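Local coordinates for protein pectinesterase inhibitor (Actinidia chinensis, PDB 1XG2) that inhibits pectin methylesterase and may take part in regulating fruit ripening, at residues B[125-128]-B[129-133]. Sequence-based numbering, arbitrary orientation. Where two conformers were deposited one is given.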
ATOM      1  N   ILE B 125      10.298  10.840  18.057  1.00 20.05           N
ATOM      2  CA  ILE B 125       8.882  11.071  18.242  1.00 19.55           C
ATOM      3  C   ILE B 125       8.610  11.459  19.685  1.00 19.15           C
ATOM      4  O   ILE B 125       9.218  10.898  20.592  1.00 18.59           O
ATOM      5  CB  ILE B 125       8.092   9.812  17.852  1.00 19.39           C
ATOM      6  CG1 ILE B 125       6.615  10.147  17.668  1.00 19.06           C
ATOM      7  CG2 ILE B 125       8.306   8.678  18.862  1.00 20.11           C
ATOM      8  CD1 ILE B 125       5.849   9.033  17.028  1.00 18.45           C
ATOM      9  N   PRO B 126       7.712  12.412  19.902  1.00 18.97           N
ATOM     10  CA  PRO B 126       7.225  12.689  21.255  1.00 19.14           C
ATOM     11  C   PRO B 126       6.483  11.479  21.811  1.00 19.36           C
ATOM     12  O   PRO B 126       5.715  10.840  21.090  1.00 18.39           O
ATOM     13  CB  PRO B 126       6.278  13.868  21.060  1.00 19.13           C
ATOM     14  CG  PRO B 126       6.614  14.427  19.748  1.00 19.93           C
ATOM     15  CD  PRO B 126       7.102  13.306  18.910  1.00 19.32           C
ATOM     16  N   THR B 127       6.753  11.154  23.071  1.00 19.27           N
ATOM     17  CA  THR B 127       6.081  10.059  23.758  1.00 19.32           C
ATOM     18  C   THR B 127       4.569  10.115  23.615  1.00 18.46           C
ATOM     19  O   THR B 127       3.945   9.086  23.384  1.00 18.48           O
ATOM     20  CB  THR B 127       6.460  10.059  25.244  1.00 19.51           C
ATOM     21  OG1 THR B 127       7.867   9.819  25.359  1.00 21.53           O
ATOM     22  CG2 THR B 127       5.829   8.868  25.956  1.00 20.93           C
ATOM     23  N   GLN B 128       3.992  11.309  23.745  1.00 17.75           N
ATOM     24  CA  GLN B 128       2.545  11.518  23.607  1.00 17.78           C
ATOM     25  C   GLN B 128       2.007  10.961  22.281  1.00 16.80           C
ATOM     26  O   GLN B 128       0.934  10.355  22.226  1.00 16.69           O
ATOM     27  CB  GLN B 128       2.217  13.015  23.673  1.00 18.28           C
ATOM     28  CG  GLN B 128       0.726  13.308  23.727  1.00 20.08           C
ATOM     29  CD  GLN B 128       0.352  14.787  23.776  1.00 22.04           C
ATOM     30  OE1 GLN B 128      -0.752  15.106  24.215  1.00 25.47           O
ATOM     31  NE2 GLN B 128       1.226  15.676  23.305  1.00 22.27           N
ATOM     32  N   LEU B 129       2.741  11.214  21.209  1.00 16.40           N
ATOM     33  CA  LEU B 129       2.322  10.770  19.883  1.00 15.37           C
ATOM     34  C   LEU B 129       2.580   9.274  19.715  1.00 15.18           C
ATOM     35  O   LEU B 129       1.767   8.569  19.123  1.00 15.17           O
ATOM     36  CB  LEU B 129       3.047  11.582  18.816  1.00 15.14           C
ATOM     37  CG  LEU B 129       2.695  11.294  17.358  1.00 15.77           C
ATOM     38  CD1 LEU B 129       1.209  11.423  17.130  1.00 16.03           C
ATOM     39  CD2 LEU B 129       3.477  12.253  16.465  1.00 16.37           C
ATOM     40  N   HIS B 130       3.716   8.787  20.204  1.00 14.97           N
ATOM     41  CA  HIS B 130       3.988   7.354  20.169  1.00 15.40           C
ATOM     42  C   HIS B 130       2.829   6.596  20.840  1.00 15.60           C
ATOM     43  O   HIS B 130       2.309   5.639  20.281  1.00 14.25           O
ATOM     44  CB  HIS B 130       5.348   7.027  20.803  1.00 16.04           C
ATOM     45  CG  HIS B 130       5.613   5.563  20.943  1.00 18.07           C
ATOM     46  ND1 HIS B 130       5.499   4.684  19.888  1.00 21.15           N
ATOM     47  CD2 HIS B 130       5.975   4.818  22.016  1.00 21.54           C
ATOM     48  CE1 HIS B 130       5.786   3.462  20.303  1.00 22.09           C
ATOM     49  NE2 HIS B 130       6.078   3.516  21.590  1.00 20.44           N
ATOM     50  N   GLN B 131       2.372   7.070  21.997  1.00 15.87           N
ATOM     51  CA  GLN B 131       1.292   6.384  22.708  1.00 16.49           C
ATOM     52  C   GLN B 131      -0.026   6.461  21.952  1.00 15.34           C
ATOM     53  O   GLN B 131      -0.785   5.481  21.918  1.00 15.06           O
ATOM     54  CB  GLN B 131       1.132   6.918  24.136  1.00 17.05           C
ATOM     55  CG  GLN B 131       2.283   6.517  25.072  0.50 18.89           C
ATOM     56  CD  GLN B 131       2.385   5.014  25.283  0.50 20.88           C
ATOM     57  OE1 GLN B 131       1.433   4.380  25.743  0.50 23.53           O
ATOM     58  NE2 GLN B 131       3.529   4.442  24.934  0.50 21.81           N
ATOM     59  N   ALA B 132      -0.288   7.608  21.333  1.00 14.31           N
ATOM     60  CA  ALA B 132      -1.521   7.824  20.580  1.00 13.67           C
ATOM     61  C   ALA B 132      -1.578   6.927  19.332  1.00 13.29           C
ATOM     62  O   ALA B 132      -2.642   6.422  19.008  1.00 12.71           O
ATOM     63  CB  ALA B 132      -1.670   9.317  20.207  1.00 13.73           C
ATOM     64  N   ASP B 133      -0.438   6.727  18.654  1.00 13.54           N
ATOM     65  CA  ASP B 133      -0.333   5.796  17.523  1.00 13.51           C
ATOM     66  C   ASP B 133      -0.647   4.363  17.962  1.00 14.21           C
ATOM     67  O   ASP B 133      -1.428   3.659  17.320  1.00 13.86           O
ATOM     68  CB  ASP B 133       1.084   5.796  16.914  1.00 13.70           C
ATOM     69  CG  ASP B 133       1.443   7.104  16.188  1.00 13.84           C
ATOM     70  OD1 ASP B 133       0.537   7.869  15.794  1.00 14.23           O
ATOM     71  OD2 ASP B 133       2.633   7.427  15.957  1.00 14.12           O
TER
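The first turn of helix 127-149, the last helix of the inhibitor's four-helix bundle, is where I125 folds back over L129, H130 and D133. P126 takes the N-cap position, and its carbonyl O accepts the first full bond of the helix, from H130 N at 3.0 Å and nearly straight at 170°; L129 N also reaches P126 O, but weakly. The i to i+4 pattern continues with Q131 N to T127 O, 2.9 Å, and A132 N to Q128 O, 3.1 Å. Just ahead of the cap, I125 holds its CG1 anti to the backbone N (chi1 -164°) and stays extended to CD1, a course that carries the chain across the leucine at about a right angle. There I125 CD1 lies 3.9 Å from L129 CG, while I125 CG2 rests 3.9 Å from H130 CB. The methyl I125 CD1 also comes to 3.8 Å from D133 OD2, so the methyl sits against one carboxylate oxygen of the buried D133. Cut back to an alanine, this position would probably leave a gap beside L129 and H130 and no methyl against D133 OD2. The polar ends of H130 and D133 find partners on other helices: H130 ND1 is hydrogen-bonded to E116 OE2 of helix 98-118, and D133 OD1 to the hydroxyl of Y79 in helix 66-95. L129 touches I56 of helix 34-60 and C115 of helix 98-118, with F119 touching both I125 and L129.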